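Local coordinates for RNA polymerase sigma factor (Bartonella quintana, PDB 5UXX), which probably directs RNA polymerase to promoters as an ECF sigma factor of the sigma-70 family, and is held here by the anti-sigma factor NepR, at residues A[18-23]-A[61-66]; A[90-94]-A[104-108]; A[109-113]-A[155-160]. All blocks are in the same frame, centred on the assembly; numbering follows the deposited sequence.

Contact 1 (A[18-23]-A[61-66]); sequences ALRAFA and LFTILR
Two helices of the all-helical sigma-70 region 2 pack side by side here: 18-23, inside helix 7-26, and 61-66, inside helix 57-81. Both segments are regular alpha-helix, with F22 N on A18 O (2.9 Å) and R66 N on F62 O (2.8 Å). Their axes run roughly parallel, 10.5 Å apart at closest approach, with a crossing angle of -31°. In register, the CA atoms of L19 and F62 lie 6.6 Å apart and those of A23 and L65 7.3 Å apart; 412 Å² is buried, mostly by side chains.

The aromatic part is an offset stack of F22 (chi1 t) and F62 (chi1 -86°). Their ring centroids are 4.5 Å apart and their planes 22° from parallel, with F62 CE2 over one face of F22, 3.4 Å from F22 CG. F62 CZ also comes within 3.6 Å of the carbonyl A18 O. F129 meets the F62 ring edge-to-face, and aromatic side chains of NepR pack on both F22 and F62, so the stack belongs to a core shared with the anti-sigma factor.

Aliphatic side chains complete the interface. L19 (t, p) sends CD1 to 3.7 Å from F62 CD1 and 3.7 Å from L65 CD1, and to 4.3 Å from L61 CB. L65 (chi1 t) places CD2 3.7 Å from F22 CD2. R66 lends only its aliphatic base, its guanidinium leaving to a salt bridge with E119. At the C-terminal end of 18-23, A23 CB rests 3.9 Å from L65 CD1.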
loop_
_atom_site.group_PDB
_atom_site.type_symbol
_atom_site.label_atom_id
_atom_site.label_comp_id
_atom_site.label_asym_id
_atom_site.label_seq_id
_atom_site.Cartn_x
_atom_site.Cartn_y
_atom_site.Cartn_z
ATOM N N ALA A 18 -6.844 0.699 5.170
ATOM C CA ALA A 18 -5.490 1.164 4.888
ATOM C C ALA A 18 -4.741 0.138 4.049
ATOM O O ALA A 18 -3.917 0.491 3.205
ATOM C CB ALA A 18 -4.742 1.445 6.180
ATOM N N LEU A 19 -5.029 -1.136 4.297
ATOM C CA LEU A 19 -4.429 -2.228 3.543
ATOM C C LEU A 19 -4.813 -2.146 2.068
ATOM O O LEU A 19 -3.987 -2.378 1.185
ATOM C CB LEU A 19 -4.856 -3.576 4.127
ATOM C CG LEU A 19 -4.147 -4.816 3.585
ATOM C CD1 LEU A 19 -2.674 -4.801 3.971
ATOM C CD2 LEU A 19 -4.824 -6.081 4.085
ATOM N N ARG A 20 -6.075 -1.814 1.812
ATOM C CA ARG A 20 -6.570 -1.662 0.449
ATOM C C ARG A 20 -5.936 -0.458 -0.241
ATOM O O ARG A 20 -5.586 -0.521 -1.420
ATOM C CB ARG A 20 -8.095 -1.529 0.446
ATOM C CG ARG A 20 -8.693 -1.254 -0.924
ATOM C CD ARG A 20 -10.210 -1.189 -0.863
ATOM N NE ARG A 20 -10.788 -0.684 -2.104
ATOM C CZ ARG A 20 -10.964 0.605 -2.375
ATOM N NH1 ARG A 20 -10.608 1.526 -1.490
ATOM N NH2 ARG A 20 -11.497 0.974 -3.531
ATOM N N ALA A 21 -5.795 0.638 0.501
ATOM C CA ALA A 21 -5.173 1.850 -0.024
ATOM C C ALA A 21 -3.715 1.598 -0.391
ATOM O O ALA A 21 -3.201 2.156 -1.361
ATOM C CB ALA A 21 -5.278 2.983 0.985
ATOM N N PHE A 22 -3.057 0.755 0.397
ATOM C CA PHE A 22 -1.670 0.382 0.148
ATOM C C PHE A 22 -1.546 -0.407 -1.148
ATOM O O PHE A 22 -0.624 -0.188 -1.934
ATOM C CB PHE A 22 -1.119 -0.430 1.322
ATOM C CG PHE A 22 0.327 -0.811 1.175
ATOM C CD1 PHE A 22 1.293 0.155 0.945
ATOM C CD2 PHE A 22 0.722 -2.135 1.283
ATOM C CE1 PHE A 22 2.625 -0.193 0.813
ATOM C CE2 PHE A 22 2.053 -2.490 1.153
ATOM C CZ PHE A 22 3.006 -1.516 0.919
ATOM N N ALA A 23 -2.483 -1.326 -1.366
ATOM C CA ALA A 23 -2.488 -2.156 -2.564
ATOM C C ALA A 23 -2.705 -1.320 -3.822
ATOM O O ALA A 23 -2.041 -1.529 -4.836
ATOM C CB ALA A 23 -3.556 -3.232 -2.455
ATOM N N LEU A 61 0.766 -7.216 8.366
ATOM C CA LEU A 61 -0.187 -7.370 7.273
ATOM C C LEU A 61 0.341 -6.760 5.977
ATOM O O LEU A 61 0.203 -7.348 4.905
ATOM C CB LEU A 61 -1.527 -6.733 7.645
ATOM C CG LEU A 61 -2.310 -7.450 8.748
ATOM C CD1 LEU A 61 -3.494 -6.615 9.205
ATOM C CD2 LEU A 61 -2.772 -8.813 8.267
ATOM N N PHE A 62 0.942 -5.578 6.084
ATOM C CA PHE A 62 1.502 -4.890 4.926
ATOM C C PHE A 62 2.641 -5.690 4.302
ATOM O O PHE A 62 2.822 -5.681 3.086
ATOM C CB PHE A 62 1.993 -3.494 5.313
ATOM C CG PHE A 62 0.924 -2.434 5.268
ATOM C CD1 PHE A 62 -0.303 -2.634 5.880
ATOM C CD2 PHE A 62 1.153 -1.232 4.617
ATOM C CE1 PHE A 62 -1.283 -1.659 5.840
ATOM C CE2 PHE A 62 0.177 -0.251 4.575
ATOM C CZ PHE A 62 -1.041 -0.465 5.186
ATOM N N THR A 63 3.406 -6.377 5.145
ATOM C CA THR A 63 4.507 -7.214 4.683
ATOM C C THR A 63 4.000 -8.351 3.799
ATOM O O THR A 63 4.593 -8.657 2.763
ATOM C CB THR A 63 5.299 -7.806 5.865
ATOM O OG1 THR A 63 5.764 -6.746 6.709
ATOM C CG2 THR A 63 6.492 -8.609 5.362
ATOM N N ILE A 64 2.900 -8.972 4.213
ATOM C CA ILE A 64 2.299 -10.056 3.443
ATOM C C ILE A 64 1.822 -9.566 2.078
ATOM O O ILE A 64 2.078 -10.208 1.057
ATOM C CB ILE A 64 1.116 -10.690 4.197
ATOM C CG1 ILE A 64 1.603 -11.355 5.488
ATOM C CG2 ILE A 64 0.397 -11.702 3.316
ATOM C CD1 ILE A 64 0.489 -11.910 6.349
ATOM N N LEU A 65 1.143 -8.423 2.063
ATOM C CA LEU A 65 0.634 -7.852 0.820
ATOM C C LEU A 65 1.776 -7.429 -0.097
ATOM O O LEU A 65 1.744 -7.693 -1.299
ATOM C CB LEU A 65 -0.286 -6.660 1.107
ATOM C CG LEU A 65 -1.108 -6.124 -0.072
ATOM C CD1 LEU A 65 -2.479 -5.666 0.394
ATOM C CD2 LEU A 65 -0.389 -4.985 -0.782
ATOM N N ARG A 66 2.776 -6.762 0.475
ATOM C CA ARG A 66 3.945 -6.330 -0.283
ATOM C C ARG A 66 4.643 -7.496 -0.976
ATOM O O ARG A 66 4.967 -7.421 -2.161
ATOM C CB ARG A 66 4.942 -5.616 0.633
ATOM C CG ARG A 66 6.352 -5.591 0.072
ATOM C CD ARG A 66 7.405 -5.528 1.160
ATOM N NE ARG A 66 8.701 -5.994 0.672
ATOM C CZ ARG A 66 9.601 -5.219 0.075
ATOM N NH1 ARG A 66 9.353 -3.932 -0.113
ATOM N NH2 ARG A 66 10.752 -5.733 -0.336
#

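Contact 2 (A[90-94]-A[104-108]); sequences SVAIH and QDFKK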
loop_
_atom_site.group_PDB
_atom_site.type_symbol
_atom_site.label_atom_id
_atom_site.label_comp_id
_atom_site.label_asym_id
_atom_site.label_seq_id
_atom_site.Cartn_x
_atom_site.Cartn_y
_atom_site.Cartn_z
ATOM N N SER A 90 -1.755 0.573 -16.061
ATOM C CA SER A 90 -3.039 1.259 -16.145
ATOM C C SER A 90 -3.414 1.983 -14.856
ATOM O O SER A 90 -3.194 1.476 -13.756
ATOM C CB SER A 90 -4.142 0.264 -16.519
ATOM O OG SER A 90 -4.245 -0.770 -15.558
ATOM N N VAL A 91 -3.980 3.176 -15.007
ATOM C CA VAL A 91 -4.443 3.966 -13.873
ATOM C C VAL A 91 -5.920 4.315 -14.036
ATOM O O VAL A 91 -6.320 4.910 -15.037
ATOM C CB VAL A 91 -3.629 5.266 -13.713
ATOM C CG1 VAL A 91 -4.228 6.139 -12.620
ATOM C CG2 VAL A 91 -2.171 4.948 -13.415
ATOM N N ALA A 92 -6.726 3.939 -13.048
ATOM C CA ALA A 92 -8.156 4.219 -13.082
ATOM C C ALA A 92 -8.706 4.460 -11.679
ATOM O O ALA A 92 -9.149 3.530 -11.005
ATOM C CB ALA A 92 -8.902 3.077 -13.755
ATOM N N ILE A 93 -8.673 5.717 -11.247
ATOM C CA ILE A 93 -9.173 6.088 -9.929
ATOM C C ILE A 93 -10.286 7.127 -10.024
ATOM O O ILE A 93 -10.117 8.173 -10.652
ATOM C CB ILE A 93 -8.049 6.641 -9.034
ATOM C CG1 ILE A 93 -6.908 5.628 -8.923
ATOM C CG2 ILE A 93 -8.590 6.987 -7.654
ATOM C CD1 ILE A 93 -5.759 6.099 -8.063
ATOM N N HIS A 94 -11.425 6.822 -9.410
ATOM C CA HIS A 94 -12.543 7.755 -9.341
ATOM C C HIS A 94 -12.117 9.050 -8.656
ATOM O O HIS A 94 -11.404 9.013 -7.651
ATOM C CB HIS A 94 -13.723 7.119 -8.597
ATOM C CG HIS A 94 -14.991 7.912 -8.674
ATOM N ND1 HIS A 94 -15.171 9.099 -8.001
ATOM C CD2 HIS A 94 -16.145 7.684 -9.348
ATOM C CE1 HIS A 94 -16.378 9.571 -8.254
ATOM N NE2 HIS A 94 -16.990 8.730 -9.070
ATOM N N GLN A 104 -6.111 10.708 -10.005
ATOM C CA GLN A 104 -5.583 10.102 -11.220
ATOM C C GLN A 104 -4.179 10.621 -11.513
ATOM O O GLN A 104 -3.274 9.847 -11.825
ATOM C CB GLN A 104 -6.511 10.385 -12.404
ATOM C CG GLN A 104 -6.077 9.738 -13.708
ATOM C CD GLN A 104 -6.697 8.370 -13.913
ATOM O OE1 GLN A 104 -7.268 7.790 -12.990
ATOM N NE2 GLN A 104 -6.590 7.847 -15.130
ATOM N N ASP A 105 -4.006 11.932 -11.394
ATOM C CA ASP A 105 -2.721 12.573 -11.655
ATOM C C ASP A 105 -1.674 12.173 -10.617
ATOM O O ASP A 105 -0.517 11.923 -10.956
ATOM C CB ASP A 105 -2.884 14.095 -11.681
ATOM C CG ASP A 105 -1.593 14.814 -12.017
ATOM O OD1 ASP A 105 -1.163 14.751 -13.188
ATOM O OD2 ASP A 105 -1.011 15.445 -11.110
ATOM N N PHE A 106 -2.086 12.118 -9.354
ATOM C CA PHE A 106 -1.183 11.754 -8.265
ATOM C C PHE A 106 -0.682 10.320 -8.415
ATOM O O PHE A 106 0.495 10.039 -8.190
ATOM C CB PHE A 106 -1.875 11.929 -6.911
ATOM C CG PHE A 106 -0.936 11.861 -5.737
ATOM C CD1 PHE A 106 -0.305 13.004 -5.272
ATOM C CD2 PHE A 106 -0.682 10.657 -5.102
ATOM C CE1 PHE A 106 0.559 12.945 -4.194
ATOM C CE2 PHE A 106 0.182 10.592 -4.023
ATOM C CZ PHE A 106 0.803 11.739 -3.570
ATOM N N LYS A 107 -1.584 9.418 -8.789
ATOM C CA LYS A 107 -1.232 8.018 -8.998
ATOM C C LYS A 107 -0.257 7.872 -10.162
ATOM O O LYS A 107 0.690 7.088 -10.096
ATOM C CB LYS A 107 -2.490 7.182 -9.244
ATOM C CG LYS A 107 -2.229 5.722 -9.588
ATOM C CD LYS A 107 -1.375 5.031 -8.536
ATOM C CE LYS A 107 -1.186 3.558 -8.875
ATOM N NZ LYS A 107 -0.062 2.943 -8.119
ATOM N N LYS A 108 -0.498 8.634 -11.225
ATOM C CA LYS A 108 0.395 8.651 -12.378
ATOM C C LYS A 108 1.782 9.147 -11.983
ATOM O O LYS A 108 2.791 8.676 -12.504
ATOM C CB LYS A 108 -0.186 9.520 -13.495
ATOM C CG LYS A 108 -1.391 8.905 -14.189
ATOM C CD LYS A 108 -2.158 9.933 -15.007
ATOM C CE LYS A 108 -1.253 10.664 -15.981
ATOM N NZ LYS A 108 -2.026 11.588 -16.855
#
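Segment 90-94 is an extended strand-like piece of loop, without regular secondary structure, laid against one turn of helix 103-112 (K108 N to Q104 O, 3.1 Å). The backbones come nearest at I93 and Q104, whose CA atoms are 5.5 Å apart. Q104 turns its side-chain amide along the loop and answers its backbone on both sides of A92: NE2 donates to V91 O (3.0 Å, bent at 134°), while OE1 accepts from I93 N (3.1 Å, nearly straight at 172°). One glutamine thus takes up two backbone polar groups, much as a neighbouring strand would. V91 and I93 both point at the helix, A92 away from it. V91 CG1 lies 3.7 Å from K107 CG, and I93 CD1 3.6 Å from K107 CB, so the first methylenes of K107 give both side chains an apolar surface. K107 NZ bonds S25 O and S27 O, joining helix 103-112 to the end of helix 7-26, while S90, by its bonds to S28 and H30, ties the linker to the turn after that helix.

Contact 3 (A[109-113]-A[155-160]); sequences ALNML and RLQELL
Helix 103-112 meets the C-terminal end of helix 142-159, the first and last helices of the sigma-70 region 4 bundle, through 109-113 and 155-160. Both segments are the last turns of their helices. CA atoms pair A109 with L159 (6.2 Å) and L113 with R155 (7.5 Å), so the segments run in opposite senses; 368 Å² is buried.

R155, L156 and A109 contribute most. The CA-to-CB bond of A109 points toward 155-160, and its small side chain allows the close approach: CB sits 3.9 Å from L156 CD2 and 3.8 Å from L160 CD2, and A109 O is 3.5 Å from L159 CD2. L156 (m, t) reaches between A109 and L113, its CG 4.0 Å from L113 CD1 and its CD1 4.2 Å from L110 CD2. R155 (chi1 t) lies along the end of the pair: CG is 3.6 Å from L113 CD2, and NH2 is 3.5 Å from M112 O, a proximity at the guanidinium edge. M112, modelled as selenomethionine, adds CB, 3.6 Å from L159 CD2.

Apolar side chains of NepR pack on L156 and L160. With apolar contacts predominating and no hydrogen bond between the segments, the join rests mainly on hydrophobic burial, the arginine's aliphatic stem bordering it.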
loop_
_atom_site.group_PDB
_atom_site.type_symbol
_atom_site.label_atom_id
_atom_site.label_comp_id
_atom_site.label_asym_id
_atom_site.label_seq_id
_atom_site.Cartn_x
_atom_site.Cartn_y
_atom_site.Cartn_z
ATOM N N ALA A 109 1.822 10.100 -11.056
ATOM C CA ALA A 109 3.085 10.619 -10.540
ATOM C C ALA A 109 3.817 9.554 -9.727
ATOM O O ALA A 109 5.034 9.400 -9.843
ATOM C CB ALA A 109 2.843 11.862 -9.697
ATOM N N LEU A 110 3.068 8.828 -8.904
ATOM C CA LEU A 110 3.617 7.725 -8.119
ATOM C C LEU A 110 4.236 6.658 -9.015
ATOM O O LEU A 110 5.270 6.077 -8.685
ATOM C CB LEU A 110 2.533 7.095 -7.243
ATOM C CG LEU A 110 2.068 7.883 -6.019
ATOM C CD1 LEU A 110 0.886 7.186 -5.363
ATOM C CD2 LEU A 110 3.209 8.054 -5.028
ATOM N N ASN A 111 3.592 6.405 -10.149
ATOM C CA ASN A 111 4.057 5.393 -11.088
ATOM C C ASN A 111 5.322 5.816 -11.834
ATOM O O ASN A 111 6.022 4.980 -12.403
ATOM C CB ASN A 111 2.948 5.057 -12.086
ATOM C CG ASN A 111 1.847 4.212 -11.471
ATOM O OD1 ASN A 111 1.882 3.896 -10.281
ATOM N ND2 ASN A 111 0.864 3.840 -12.282
HETATM N N MSE A 112 5.608 7.115 -11.829
HETATM C CA MSE A 112 6.829 7.631 -12.440
HETATM C C MSE A 112 8.043 7.296 -11.581
HETATM O O MSE A 112 9.172 7.256 -12.068
HETATM C CB MSE A 112 6.736 9.144 -12.646
HETATM C CG MSE A 112 5.676 9.581 -13.640
HETATM SE SE MSE A 112 6.132 9.113 -15.473
HETATM C CE MSE A 112 7.737 10.205 -15.673
ATOM N N LEU A 113 7.799 7.065 -10.295
ATOM C CA LEU A 113 8.858 6.698 -9.365
ATOM C C LEU A 113 9.320 5.267 -9.602
ATOM O O LEU A 113 8.624 4.478 -10.241
ATOM C CB LEU A 113 8.382 6.853 -7.918
ATOM C CG LEU A 113 7.847 8.218 -7.486
ATOM C CD1 LEU A 113 7.332 8.159 -6.054
ATOM C CD2 LEU A 113 8.918 9.284 -7.630
ATOM N N ARG A 155 11.338 14.064 -6.264
ATOM C CA ARG A 155 10.834 13.749 -7.596
ATOM C C ARG A 155 9.347 14.064 -7.716
ATOM O O ARG A 155 8.892 14.575 -8.740
ATOM C CB ARG A 155 11.091 12.279 -7.934
ATOM C CG ARG A 155 10.714 11.903 -9.358
ATOM C CD ARG A 155 11.652 10.851 -9.928
ATOM N NE ARG A 155 11.115 10.241 -11.142
ATOM C CZ ARG A 155 11.086 10.833 -12.332
ATOM N NH1 ARG A 155 11.567 12.060 -12.482
ATOM N NH2 ARG A 155 10.575 10.194 -13.377
ATOM N N LEU A 156 8.592 13.761 -6.664
ATOM C CA LEU A 156 7.163 14.054 -6.634
ATOM C C LEU A 156 6.899 15.556 -6.688
ATOM O O LEU A 156 5.926 16.000 -7.298
ATOM C CB LEU A 156 6.517 13.452 -5.385
ATOM C CG LEU A 156 6.183 11.961 -5.433
ATOM C CD1 LEU A 156 5.450 11.535 -4.169
ATOM C CD2 LEU A 156 5.358 11.635 -6.670
ATOM N N GLN A 157 7.766 16.333 -6.044
ATOM C CA GLN A 157 7.635 17.785 -6.033
ATOM C C GLN A 157 7.788 18.360 -7.438
ATOM O O GLN A 157 7.052 19.265 -7.833
ATOM C CB GLN A 157 8.672 18.411 -5.097
ATOM C CG GLN A 157 8.438 18.126 -3.623
ATOM C CD GLN A 157 9.567 18.632 -2.747
ATOM O OE1 GLN A 157 10.731 18.628 -3.151
ATOM N NE2 GLN A 157 9.231 19.063 -1.538
ATOM N N GLU A 158 8.746 17.826 -8.190
ATOM C CA GLU A 158 8.973 18.259 -9.563
ATOM C C GLU A 158 7.863 17.755 -10.481
ATOM O O GLU A 158 7.437 18.454 -11.399
ATOM C CB GLU A 158 10.336 17.772 -10.063
ATOM N N LEU A 159 7.404 16.535 -10.223
ATOM C CA LEU A 159 6.349 15.916 -11.020
ATOM C C LEU A 159 5.010 16.627 -10.847
ATOM O O LEU A 159 4.309 16.895 -11.822
ATOM C CB LEU A 159 6.205 14.439 -10.649
ATOM C CG LEU A 159 6.970 13.399 -11.473
ATOM C CD1 LEU A 159 8.352 13.895 -11.872
ATOM C CD2 LEU A 159 7.079 12.107 -10.683
ATOM N N LEU A 160 4.660 16.928 -9.601
ATOM C CA LEU A 160 3.371 17.536 -9.292
ATOM C C LEU A 160 3.456 19.058 -9.302
ATOM O O LEU A 160 2.478 19.744 -8.999
ATOM C CB LEU A 160 2.865 17.045 -7.935
ATOM C CG LEU A 160 2.579 15.544 -7.850
ATOM C CD1 LEU A 160 2.360 15.117 -6.409
ATOM C CD2 LEU A 160 1.378 15.182 -8.710
#

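How the contacts relate
The three contacts follow one another along the chain, each closing before the next opens. Contact 1 lies near the centre of the chain, within region 2; its centre is about 18 Å from that of contact 2 and about 21 Å from that of contact 3, without touching. Contacts 2 and 3 share helix 103-112 and have centres about 12 Å apart. They touch: V91 CG2 lies 3.4 Å from N111 ND2, and F106 CD1 3.6 Å from L160 CD1. That helix therefore receives the interdomain linker through contact 2 and the final helix of region 4 through contact 3. NepR reaches residues of all three, consistent with an anti-sigma factor holding both regions at once.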